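Local atomic coordinates of lipoprotein (Colwellia psychrerythraea, PDB entry 3O0Y), a protein that is of unknown function but, as a putative lipoprotein of the DUF885 family in the peptidase MA clan, is probably related to metallopeptidases. Residues K208-T211 with Q217-F220; I148-Q153 with K389-E394; D166-L171 with I247-Q252. All blocks are in the same frame, centred on the assembly; numbering follows the deposited sequence.

Interaction 1 (K208-T211 with Q217-F220)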
ATOM      1  N   LYS A 208     -18.486  14.240   2.526  1.00 15.16           N
ATOM      2  CA  LYS A 208     -19.122  15.479   2.040  1.00 17.50           C
ATOM      3  C   LYS A 208     -18.608  15.859   0.643  1.00 16.24           C
ATOM      4  O   LYS A 208     -19.399  16.191  -0.238  1.00 18.21           O
ATOM      5  CB  LYS A 208     -18.847  16.620   3.008  1.00 17.15           C
ATOM      6  CG  LYS A 208     -19.584  17.867   2.727  1.00 26.42           C
ATOM      7  CD  LYS A 208     -19.253  18.973   3.779  1.00 32.73           C
ATOM      8  CE  LYS A 208     -20.019  18.746   5.068  1.00 37.54           C
ATOM      9  NZ  LYS A 208     -19.173  18.763   6.333  1.00 41.38           N
ATOM     10  N   GLY A 209     -17.302  15.831   0.464  1.00 16.24           N
ATOM     11  CA  GLY A 209     -16.669  16.156  -0.807  1.00 16.73           C
ATOM     12  C   GLY A 209     -17.171  15.255  -1.931  1.00 17.77           C
ATOM     13  O   GLY A 209     -17.337  15.695  -3.116  1.00 18.51           O
ATOM     14  N   PHE A 210     -17.466  14.007  -1.579  1.00 16.14           N
ATOM     15  CA  PHE A 210     -17.862  12.979  -2.607  1.00 16.48           C
ATOM     16  C   PHE A 210     -19.171  13.327  -3.356  1.00 16.61           C
ATOM     17  O   PHE A 210     -19.254  13.126  -4.599  1.00 16.99           O
ATOM     18  CB  PHE A 210     -17.956  11.573  -1.963  1.00 15.90           C
ATOM     19  CG  PHE A 210     -17.957  10.418  -2.956  1.00 15.70           C
ATOM     20  CD1 PHE A 210     -16.772   9.882  -3.416  1.00 15.96           C
ATOM     21  CD2 PHE A 210     -19.143   9.863  -3.388  1.00 15.06           C
ATOM     22  CE1 PHE A 210     -16.787   8.779  -4.260  1.00 15.98           C
ATOM     23  CE2 PHE A 210     -19.162   8.789  -4.246  1.00 16.77           C
ATOM     24  CZ  PHE A 210     -17.986   8.256  -4.691  1.00 14.30           C
ATOM     25  N   THR A 211     -20.115  13.932  -2.632  1.00 16.60           N
ATOM     26  CA  THR A 211     -21.413  14.341  -3.167  1.00 16.82           C
ATOM     27  C   THR A 211     -21.587  15.857  -3.258  1.00 18.11           C
ATOM     28  O   THR A 211     -22.718  16.349  -3.367  1.00 18.84           O
ATOM     29  CB  THR A 211     -22.592  13.740  -2.356  1.00 18.06           C
ATOM     30  OG1 THR A 211     -22.674  14.358  -1.074  1.00 16.30           O
ATOM     31  CG2 THR A 211     -22.487  12.192  -2.262  1.00 17.74           C
ATOM     32  N   GLN A 217     -22.199  15.348 -12.960  1.00 16.59           N
ATOM     33  CA  GLN A 217     -20.793  15.650 -13.205  1.00 15.04           C
ATOM     34  C   GLN A 217     -19.821  14.867 -12.292  1.00 14.52           C
ATOM     35  O   GLN A 217     -18.586  15.088 -12.319  1.00 14.61           O
ATOM     36  CB  GLN A 217     -20.535  17.147 -13.141  1.00 18.70           C
ATOM     37  CG  GLN A 217     -21.033  17.935 -14.439  1.00 20.75           C
ATOM     38  CD  GLN A 217     -20.304  17.466 -15.714  1.00 31.86           C
ATOM     39  OE1 GLN A 217     -19.076  17.187 -15.694  1.00 32.50           O
ATOM     40  NE2 GLN A 217     -21.066  17.310 -16.813  1.00 32.73           N
ATOM     41  N   HIS A 218     -20.356  13.842 -11.654  1.00 13.20           N
ATOM     42  CA  HIS A 218     -19.561  13.055 -10.732  1.00 12.79           C
ATOM     43  C   HIS A 218     -18.491  12.260 -11.507  1.00 12.05           C
ATOM     44  O   HIS A 218     -18.713  11.799 -12.661  1.00 12.80           O
ATOM     45  CB  HIS A 218     -20.450  12.110  -9.948  1.00 12.71           C
ATOM     46  CG  HIS A 218     -19.780  11.537  -8.742  1.00 16.36           C
ATOM     47  ND1 HIS A 218     -19.036  10.365  -8.786  1.00 14.08           N
ATOM     48  CD2 HIS A 218     -19.727  11.988  -7.463  1.00 17.24           C
ATOM     49  CE1 HIS A 218     -18.529  10.147  -7.578  1.00 18.45           C
ATOM     50  NE2 HIS A 218     -18.929  11.114  -6.756  1.00 15.74           N
ATOM     51  N   PRO A 219     -17.338  11.969 -10.846  1.00 13.36           N
ATOM     52  CA  PRO A 219     -16.371  11.142 -11.575  1.00 12.23           C
ATOM     53  C   PRO A 219     -16.878   9.791 -12.023  1.00 10.88           C
ATOM     54  O   PRO A 219     -16.407   9.272 -13.040  1.00 12.64           O
ATOM     55  CB  PRO A 219     -15.226  11.004 -10.580  1.00 14.64           C
ATOM     56  CG  PRO A 219     -15.265  12.270  -9.819  1.00 14.20           C
ATOM     57  CD  PRO A 219     -16.696  12.627  -9.676  1.00 14.73           C
ATOM     58  N   PHE A 220     -17.784   9.195 -11.283  1.00 11.13           N
ATOM     59  CA  PHE A 220     -18.355   7.916 -11.746  1.00 11.19           C
ATOM     60  C   PHE A 220     -18.933   8.066 -13.165  1.00 11.89           C
ATOM     61  O   PHE A 220     -18.842   7.153 -13.982  1.00 10.79           O
ATOM     62  CB  PHE A 220     -19.462   7.442 -10.808  1.00 11.45           C
ATOM     63  CG  PHE A 220     -19.008   6.536  -9.650  1.00  9.52           C
ATOM     64  CD1 PHE A 220     -18.174   5.470  -9.821  1.00 13.53           C
ATOM     65  CD2 PHE A 220     -19.557   6.754  -8.371  1.00 13.79           C
ATOM     66  CE1 PHE A 220     -17.855   4.624  -8.738  1.00 12.09           C
ATOM     67  CE2 PHE A 220     -19.239   5.932  -7.314  1.00 11.99           C
ATOM     68  CZ  PHE A 220     -18.390   4.869  -7.503  1.00 13.25           C
TER
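The ring of Phe210 takes the NE2 and CE1 end of the His218 imidazole over one face and touches Phe220 CE2 with its far end. With CG anti to the backbone N (chi1 -163°), CB carries the ring out beside the residue's own carbonyl, and both meet the same imidazole nitrogen. Phe210 CG, at the ring base, is 4.0 Å from His218 NE2. Along one side the gap narrows: Phe210 CD2 lies 3.6 Å and CE2 3.4 Å from His218 NE2. On the other side Phe210 CD1 is more distant, 4.2 Å from His218 NE2, and CE1 lies 4.0 Å from His218 CE1. At the tip, CZ meets His218 CE1 at 3.5 Å and, near the ring plane, Phe220 CE2 at 3.7 Å. The Phe210 and His218 planes are oblique, 59° apart. Phe210 O approaches the edge of the imidazole near its plane, 3.0 Å from His218 NE2. The capping bond from Phe220 N, nearly straight (169°), grips the imidazole at its second nitrogen, ND1, the donor tilted somewhat from the ring plane. Pro149 and the stacked Tyr258 also border Phe210. Substituting an alanine for Phe210 would probably open a gap over NE2 of His218 and leave the Phe220 ring without its neighbour at CE2. The geometry is that of a short helix-loop-helix connection, helix 197-210 meeting the histidine N-cap of helix 219-228.

Interaction 2 (I148-Q153 with K389-E394)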
ATOM      1  N   ILE A 148     -13.488   1.389  -3.134  1.00  9.06           N
ATOM      2  CA  ILE A 148     -14.352   0.742  -4.119  1.00  8.63           C
ATOM      3  C   ILE A 148     -14.557   1.725  -5.296  1.00  9.33           C
ATOM      4  O   ILE A 148     -14.432   1.349  -6.481  1.00 10.89           O
ATOM      5  CB  ILE A 148     -15.634   0.296  -3.470  1.00 10.04           C
ATOM      6  CG1 ILE A 148     -15.389  -0.939  -2.585  1.00 10.54           C
ATOM      7  CG2 ILE A 148     -16.766  -0.032  -4.531  1.00  8.77           C
ATOM      8  CD1 ILE A 148     -16.588  -1.191  -1.726  1.00 12.54           C
ATOM      9  N   PRO A 149     -14.800   3.021  -5.022  1.00 11.37           N
ATOM     10  CA  PRO A 149     -14.873   3.953  -6.202  1.00 12.00           C
ATOM     11  C   PRO A 149     -13.593   4.011  -6.997  1.00 12.22           C
ATOM     12  O   PRO A 149     -13.607   4.030  -8.231  1.00 13.52           O
ATOM     13  CB  PRO A 149     -15.170   5.307  -5.567  1.00 12.51           C
ATOM     14  CG  PRO A 149     -15.902   4.976  -4.363  1.00 15.12           C
ATOM     15  CD  PRO A 149     -15.288   3.688  -3.797  1.00  9.28           C
ATOM     16  N   ARG A 150     -12.453   3.971  -6.312  1.00 12.57           N
ATOM     17  CA  ARG A 150     -11.171   3.960  -7.039  1.00 12.39           C
ATOM     18  C   ARG A 150     -10.996   2.742  -7.978  1.00 10.92           C
ATOM     19  O   ARG A 150     -10.521   2.879  -9.122  1.00 10.84           O
ATOM     20  CB  ARG A 150      -9.953   4.095  -6.058  1.00 13.32           C
ATOM     21  CG  ARG A 150      -8.563   4.073  -6.759  1.00 21.91           C
ATOM     22  CD  ARG A 150      -7.795   5.433  -7.106  1.00 39.81           C
ATOM     23  NE  ARG A 150      -6.391   5.184  -7.603  1.00 45.20           N
ATOM     24  CZ  ARG A 150      -5.620   5.983  -8.373  1.00 47.77           C
ATOM     25  NH1 ARG A 150      -6.006   7.194  -8.844  1.00 48.00           N
ATOM     26  NH2 ARG A 150      -4.417   5.526  -8.685  1.00 49.28           N
ATOM     27  N   VAL A 151     -11.345   1.555  -7.485  1.00 10.43           N
ATOM     28  CA  VAL A 151     -11.228   0.331  -8.290  1.00 10.34           C
ATOM     29  C   VAL A 151     -12.166   0.423  -9.498  1.00  9.22           C
ATOM     30  O   VAL A 151     -11.800   0.053 -10.625  1.00 10.87           O
ATOM     31  CB  VAL A 151     -11.461  -0.952  -7.488  1.00  9.61           C
ATOM     32  CG1 VAL A 151     -11.611  -2.201  -8.425  1.00 10.47           C
ATOM     33  CG2 VAL A 151     -10.331  -1.168  -6.462  1.00 15.23           C
ATOM     34  N   MET A 152     -13.392   0.843  -9.213  1.00 10.11           N
ATOM     35  CA  MET A 152     -14.399   0.917 -10.257  1.00  9.70           C
ATOM     36  C   MET A 152     -13.980   1.907 -11.351  1.00 11.14           C
ATOM     37  O   MET A 152     -14.230   1.665 -12.526  1.00 11.46           O
ATOM     38  CB  MET A 152     -15.760   1.292  -9.667  1.00  8.58           C
ATOM     39  CG  MET A 152     -16.454   0.173  -8.858  1.00 10.84           C
ATOM     40  SD  MET A 152     -18.139   0.544  -8.226  1.00  4.29           S
ATOM     41  CE  MET A 152     -18.925   0.784  -9.901  1.00 13.35           C
ATOM     42  N   GLN A 153     -13.280   2.990 -10.995  1.00 10.47           N
ATOM     43  CA  GLN A 153     -12.963   4.014 -11.957  1.00  9.67           C
ATOM     44  C   GLN A 153     -11.652   3.718 -12.665  1.00 13.12           C
ATOM     45  O   GLN A 153     -11.429   4.185 -13.785  1.00 13.25           O
ATOM     46  CB  GLN A 153     -12.934   5.391 -11.291  1.00 11.36           C
ATOM     47  CG  GLN A 153     -14.285   5.866 -10.807  1.00 11.20           C
ATOM     48  CD  GLN A 153     -14.219   7.090  -9.929  1.00 15.09           C
ATOM     49  OE1 GLN A 153     -13.225   7.813  -9.909  1.00 15.97           O
ATOM     50  NE2 GLN A 153     -15.250   7.263  -9.106  1.00 10.99           N
ATOM     51  N   LYS A 389       2.011   7.323 -15.014  1.00  8.46           N
ATOM     52  CA  LYS A 389       0.827   8.160 -15.168  1.00 10.40           C
ATOM     53  C   LYS A 389       0.783   9.227 -14.074  1.00 10.72           C
ATOM     54  O   LYS A 389       1.241   8.991 -12.983  1.00 10.01           O
ATOM     55  CB  LYS A 389      -0.463   7.368 -15.038  1.00  9.59           C
ATOM     56  CG  LYS A 389      -0.714   6.394 -16.198  1.00 15.87           C
ATOM     57  CD  LYS A 389      -2.113   5.663 -16.085  1.00 23.27           C
ATOM     58  CE  LYS A 389      -3.317   6.541 -16.454  1.00 30.46           C
ATOM     59  NZ  LYS A 389      -4.727   5.820 -16.560  1.00 33.92           N
ATOM     60  N   SER A 390       0.218  10.393 -14.406  1.00  9.07           N
ATOM     61  CA  SER A 390       0.003  11.418 -13.401  1.00 10.61           C
ATOM     62  C   SER A 390      -1.332  11.129 -12.747  1.00 10.22           C
ATOM     63  O   SER A 390      -2.269  10.677 -13.423  1.00 13.65           O
ATOM     64  CB  SER A 390       0.083  12.835 -14.002  1.00 12.27           C
ATOM     65  OG  SER A 390      -0.812  12.967 -15.084  1.00 12.74           O
ATOM     66  N   PHE A 391      -1.490  11.432 -11.467  1.00  9.63           N
ATOM     67  CA  PHE A 391      -2.797  11.390 -10.874  1.00 11.36           C
ATOM     68  C   PHE A 391      -3.697  12.396 -11.589  1.00 12.14           C
ATOM     69  O   PHE A 391      -3.276  13.488 -11.935  1.00 11.70           O
ATOM     70  CB  PHE A 391      -2.776  11.737  -9.396  1.00 10.36           C
ATOM     71  CG  PHE A 391      -2.220  10.683  -8.520  1.00 11.83           C
ATOM     72  CD1 PHE A 391      -2.961   9.565  -8.206  1.00 13.94           C
ATOM     73  CD2 PHE A 391      -0.993  10.802  -7.943  1.00 11.33           C
ATOM     74  CE1 PHE A 391      -2.487   8.617  -7.322  1.00 12.51           C
ATOM     75  CE2 PHE A 391      -0.491   9.819  -7.091  1.00 11.50           C
ATOM     76  CZ  PHE A 391      -1.228   8.732  -6.779  1.00 12.59           C
ATOM     77  N   PRO A 392      -4.954  12.008 -11.856  1.00 15.95           N
ATOM     78  CA  PRO A 392      -5.884  12.953 -12.512  1.00 18.12           C
ATOM     79  C   PRO A 392      -6.108  14.176 -11.627  1.00 19.01           C
ATOM     80  O   PRO A 392      -6.052  14.055 -10.408  1.00 16.44           O
ATOM     81  CB  PRO A 392      -7.204  12.158 -12.609  1.00 19.49           C
ATOM     82  CG  PRO A 392      -6.840  10.700 -12.377  1.00 20.27           C
ATOM     83  CD  PRO A 392      -5.529  10.675 -11.619  1.00 17.01           C
ATOM     84  N   VAL A 393      -6.483  15.290 -12.254  1.00 21.46           N
ATOM     85  CA  VAL A 393      -6.666  16.566 -11.553  1.00 23.44           C
ATOM     86  C   VAL A 393      -7.722  16.446 -10.438  1.00 24.63           C
ATOM     87  O   VAL A 393      -7.556  16.996  -9.332  1.00 24.40           O
ATOM     88  CB  VAL A 393      -6.983  17.676 -12.543  1.00 25.45           C
ATOM     89  CG1 VAL A 393      -7.690  18.821 -11.826  1.00 28.33           C
ATOM     90  CG2 VAL A 393      -5.701  18.125 -13.298  1.00 25.84           C
ATOM     91  N   GLU A 394      -8.735  15.614 -10.664  1.00 25.56           N
ATOM     92  CA  GLU A 394      -9.795  15.365  -9.674  1.00 27.09           C
ATOM     93  C   GLU A 394      -9.362  14.724  -8.415  1.00 25.98           C
ATOM     94  O   GLU A 394     -10.067  14.832  -7.406  1.00 26.28           O
ATOM     95  CB  GLU A 394     -10.909  14.457 -10.243  1.00 29.79           C
ATOM     96  CG  GLU A 394     -11.276  14.730 -11.681  1.00 35.03           C
ATOM     97  CD  GLU A 394     -10.367  14.030 -12.715  1.00 36.87           C
ATOM     98  OE1 GLU A 394     -10.428  12.771 -12.821  1.00 40.38           O
ATOM     99  OE2 GLU A 394      -9.670  14.770 -13.481  1.00 38.06           O
TER
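The side chain of Arg150 crosses that of Phe391 at about a right angle and brings its guanidinium nitrogens along the CD1-CE1 margin of the ring. NH2 lies 3.9 Å from Phe391 CE1, while NH1 reaches Phe391 CD1, also at 3.9 Å, from near the ring plane. The two flat groups are turned 46° against each other, so they are neither parallel nor perpendicular. Reach comes from the arginine torsions: CG is anti to the backbone N, a bend at chi2 (97°) turns the chain outward, and the rest is nearly extended. Pro392 CD lies near the plane of the guanidinium, a looser neighbour 4.5 Å from Arg150 NH1. No hydrogen bond passes between 148-153 and 389-394; NH1 and NH2 meet only carbon atoms of Phe391 and Pro392. The contact joins helix 144-154, kinked at Pro149, to strand 387-390 and the residues that follow it; this is an outermost strand of a small mixed three-stranded sheet whose neighbour, strand 416-419, runs parallel to it. From that neighbouring strand Trp418 takes part as well: it makes a cation-pi contact with Arg150, and its ring meets that of Phe391. Phe391 is also tied by backbone hydrogen bonding to Ile419.

Interaction 3 (D166-L171 with I247-Q252)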
ATOM      1  N   ASP A 166     -22.201  -4.281 -16.027  1.00 11.58           N
ATOM      2  CA  ASP A 166     -21.596  -4.625 -14.709  1.00 11.59           C
ATOM      3  C   ASP A 166     -21.291  -3.419 -13.780  1.00 12.03           C
ATOM      4  O   ASP A 166     -21.451  -3.473 -12.523  1.00 12.22           O
ATOM      5  CB  ASP A 166     -20.301  -5.390 -14.881  1.00 12.61           C
ATOM      6  CG  ASP A 166     -20.470  -6.791 -15.492  1.00 13.43           C
ATOM      7  OD1 ASP A 166     -21.578  -7.335 -15.501  1.00 15.85           O
ATOM      8  OD2 ASP A 166     -19.454  -7.327 -16.024  1.00 14.64           O
ATOM      9  N   TYR A 167     -20.885  -2.315 -14.402  1.00 10.26           N
ATOM     10  CA  TYR A 167     -20.611  -1.053 -13.686  1.00  9.67           C
ATOM     11  C   TYR A 167     -21.900  -0.486 -13.106  1.00 11.00           C
ATOM     12  O   TYR A 167     -21.952  -0.111 -11.935  1.00  8.75           O
ATOM     13  CB  TYR A 167     -19.937  -0.097 -14.688  1.00  9.43           C
ATOM     14  CG  TYR A 167     -19.379   1.198 -14.216  1.00 10.91           C
ATOM     15  CD1 TYR A 167     -18.110   1.265 -13.673  1.00 12.08           C
ATOM     16  CD2 TYR A 167     -20.128   2.381 -14.294  1.00 12.42           C
ATOM     17  CE1 TYR A 167     -17.517   2.528 -13.344  1.00  9.18           C
ATOM     18  CE2 TYR A 167     -19.541   3.626 -13.994  1.00 11.34           C
ATOM     19  CZ  TYR A 167     -18.275   3.678 -13.465  1.00 10.57           C
ATOM     20  OH  TYR A 167     -17.705   4.882 -13.126  1.00 12.84           O
ATOM     21  N   ILE A 168     -22.976  -0.531 -13.896  1.00 10.41           N
ATOM     22  CA  ILE A 168     -24.274  -0.043 -13.465  1.00 10.11           C
ATOM     23  C   ILE A 168     -24.830  -0.845 -12.303  1.00 10.09           C
ATOM     24  O   ILE A 168     -25.362  -0.289 -11.318  1.00 10.71           O
ATOM     25  CB  ILE A 168     -25.243   0.026 -14.689  1.00  9.62           C
ATOM     26  CG1 ILE A 168     -24.799   1.185 -15.574  1.00 10.43           C
ATOM     27  CG2 ILE A 168     -26.712   0.206 -14.248  1.00 10.29           C
ATOM     28  CD1 ILE A 168     -25.305   1.052 -17.032  1.00 10.88           C
ATOM     29  N   VAL A 169     -24.730  -2.152 -12.448  1.00 10.90           N
ATOM     30  CA  VAL A 169     -25.216  -3.090 -11.440  1.00 11.60           C
ATOM     31  C   VAL A 169     -24.456  -2.890 -10.104  1.00 11.39           C
ATOM     32  O   VAL A 169     -25.044  -2.944  -9.016  1.00 11.10           O
ATOM     33  CB  VAL A 169     -25.123  -4.500 -11.970  1.00 12.38           C
ATOM     34  CG1 VAL A 169     -25.304  -5.500 -10.863  1.00 14.12           C
ATOM     35  CG2 VAL A 169     -26.197  -4.662 -13.106  1.00 14.23           C
ATOM     36  N   ARG A 170     -23.155  -2.657 -10.218  1.00 10.15           N
ATOM     37  CA  ARG A 170     -22.360  -2.361  -9.005  1.00 11.11           C
ATOM     38  C   ARG A 170     -22.809  -1.085  -8.319  1.00 11.36           C
ATOM     39  O   ARG A 170     -23.039  -1.066  -7.083  1.00 11.29           O
ATOM     40  CB  ARG A 170     -20.862  -2.337  -9.366  1.00 11.19           C
ATOM     41  CG  ARG A 170     -20.320  -3.763  -9.391  1.00 11.56           C
ATOM     42  CD  ARG A 170     -18.785  -3.790  -9.477  1.00 11.98           C
ATOM     43  NE  ARG A 170     -18.220  -5.067  -9.014  1.00 10.79           N
ATOM     44  CZ  ARG A 170     -17.014  -5.508  -9.342  1.00 14.93           C
ATOM     45  NH1 ARG A 170     -16.195  -4.772 -10.082  1.00  9.07           N
ATOM     46  NH2 ARG A 170     -16.598  -6.657  -8.850  1.00 14.16           N
ATOM     47  N   LEU A 171     -22.980  -0.016  -9.108  1.00 10.77           N
ATOM     48  CA  LEU A 171     -23.470   1.265  -8.543  1.00 11.29           C
ATOM     49  C   LEU A 171     -24.805   1.143  -7.825  1.00 12.02           C
ATOM     50  O   LEU A 171     -25.019   1.767  -6.780  1.00 13.30           O
ATOM     51  CB  LEU A 171     -23.539   2.364  -9.628  1.00 11.11           C
ATOM     52  CG  LEU A 171     -22.232   2.793 -10.305  1.00 11.34           C
ATOM     53  CD1 LEU A 171     -22.571   3.711 -11.471  1.00 12.45           C
ATOM     54  CD2 LEU A 171     -21.236   3.440  -9.395  1.00 12.33           C
ATOM     55  N   ILE A 247     -25.890   7.892 -14.631  1.00 11.71           N
ATOM     56  CA  ILE A 247     -26.312   9.092 -13.912  1.00 13.37           C
ATOM     57  C   ILE A 247     -27.440   8.801 -12.954  1.00 12.38           C
ATOM     58  O   ILE A 247     -27.445   9.335 -11.843  1.00 14.71           O
ATOM     59  CB  ILE A 247     -26.755  10.233 -14.884  1.00 11.58           C
ATOM     60  CG1 ILE A 247     -25.545  10.706 -15.694  1.00 11.89           C
ATOM     61  CG2 ILE A 247     -27.457  11.358 -14.064  1.00 12.82           C
ATOM     62  CD1 ILE A 247     -25.896  11.572 -16.963  1.00 14.11           C
ATOM     63  N   ALA A 248     -28.401   7.995 -13.385  1.00 13.43           N
ATOM     64  CA  ALA A 248     -29.506   7.595 -12.528  1.00 13.10           C
ATOM     65  C   ALA A 248     -29.037   6.845 -11.273  1.00 14.45           C
ATOM     66  O   ALA A 248     -29.486   7.144 -10.159  1.00 13.74           O
ATOM     67  CB  ALA A 248     -30.513   6.769 -13.285  1.00 13.95           C
ATOM     68  N   LYS A 249     -28.145   5.874 -11.423  1.00 13.14           N
ATOM     69  CA  LYS A 249     -27.643   5.198 -10.213  1.00 13.40           C
ATOM     70  C   LYS A 249     -26.897   6.140  -9.288  1.00 12.95           C
ATOM     71  O   LYS A 249     -26.980   6.016  -8.062  1.00 14.22           O
ATOM     72  CB  LYS A 249     -26.755   4.011 -10.555  1.00 13.58           C
ATOM     73  CG  LYS A 249     -27.405   2.905 -11.365  1.00 14.05           C
ATOM     74  CD  LYS A 249     -28.561   2.295 -10.660  1.00 19.36           C
ATOM     75  CE  LYS A 249     -29.105   1.100 -11.448  1.00 23.96           C
ATOM     76  NZ  LYS A 249     -30.329   0.575 -10.818  1.00 26.29           N
ATOM     77  N   VAL A 250     -26.102   7.017  -9.849  1.00 12.06           N
ATOM     78  CA  VAL A 250     -25.261   7.915  -9.035  1.00 13.07           C
ATOM     79  C   VAL A 250     -26.207   8.816  -8.237  1.00 13.46           C
ATOM     80  O   VAL A 250     -26.046   8.987  -7.008  1.00 12.58           O
ATOM     81  CB  VAL A 250     -24.285   8.719  -9.876  1.00 12.84           C
ATOM     82  CG1 VAL A 250     -23.601   9.864  -9.064  1.00 12.51           C
ATOM     83  CG2 VAL A 250     -23.191   7.813 -10.518  1.00 14.65           C
ATOM     84  N   SER A 251     -27.209   9.388  -8.921  1.00 12.67           N
ATOM     85  CA  SER A 251     -28.146  10.310  -8.295  1.00 14.30           C
ATOM     86  C   SER A 251     -29.034   9.634  -7.311  1.00 14.70           C
ATOM     87  O   SER A 251     -29.310  10.154  -6.213  1.00 16.50           O
ATOM     88  CB  SER A 251     -29.030  10.969  -9.379  1.00 15.36           C
ATOM     89  OG  SER A 251     -29.961  11.825  -8.763  1.00 22.28           O
ATOM     90  N   GLN A 252     -29.558   8.492  -7.694  1.00 15.87           N
ATOM     91  CA  GLN A 252     -30.584   7.862  -6.891  1.00 16.83           C
ATOM     92  C   GLN A 252     -30.093   6.895  -5.813  1.00 15.85           C
ATOM     93  O   GLN A 252     -30.821   6.645  -4.812  1.00 13.46           O
ATOM     94  CB  GLN A 252     -31.551   7.133  -7.796  1.00 18.22           C
ATOM     95  CG  GLN A 252     -32.259   8.089  -8.774  1.00 21.89           C
ATOM     96  CD  GLN A 252     -32.990   7.360  -9.894  1.00 26.93           C
ATOM     97  OE1 GLN A 252     -33.307   6.174  -9.785  1.00 29.63           O
ATOM     98  NE2 GLN A 252     -33.297   8.095 -10.978  1.00 30.81           N
TER
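Leu171 and Ile168 on helix 161-172 meet Lys249 and Val250 on helix 236-268, the two short segments running almost parallel (12°) with axes 9.3 Å apart. Their backbones come nearest at Leu171 and Lys249, whose CA atoms are 6.0 Å apart.

Contacts between apolar groups include the branched side chains. Leu171 CD1 approaches Val250 CG2 at 4.3 Å, a loose touch. Leu171 CB and Lys249 CB face each other at 3.7 Å, both CB atoms directed at the opposing helix, which makes this the close point of the pairing.

A second kind of contact uses the aliphatic stem of the lysine. Lys249 bends at chi2 (-61°), which turns its outer methylenes across Ile168, the two side chains crossing at about a right angle. Lys249 CE rests on Ile168 CG2 at 3.8 Å, and Lys249 CG touches the same methyl at 4.0 Å. Lys249 CG is in addition 3.8 Å from Ile168 O, so the stem passes over backbone as well as side chain.

Polar bonds lie elsewhere. Arg170 turns from this interface to hydrogen-bond Asp67 O and Thr51 OG1, and Tyr167 OH bonds to Phe220 O. The Phe220 side chain also touches Leu171 and Val250, so helix 219-228 packs against both partners, and the three helices meet around a shared apolar core.

With no hydrogen bond or salt bridge between 166-171 and 247-252, the two helices are held here by van der Waals contact. Lys249 contributes as a hydrocarbon chain at the border of the contact, its carbons against Ile168 and its ammonium group beyond the touching atoms, while Leu171 and Val250 meet on the buried side.

How the interactions relate
Following the chain, helix 144-154 gives the first half of interaction 2, helix 161-172 that of interaction 3, and the end of helix 197-210 that of interaction 1. The partners then come in reverse order: interaction 1 closes a short loop at the start of helix 219-228, interaction 3 closes on helix 236-268, and interaction 2 closes last, at strand 387-390 and the turn beyond it. The three are therefore nested, none crossing. Interactions 1 and 3 tie helices of one region together, 197-210 to 219-228 and 161-172 to 236-268, whereas interaction 2 joins this helical region to the small sheet. Phe220 packs on Pro149 and Gln153, and Met152 on Leu171, making the three sites continuous.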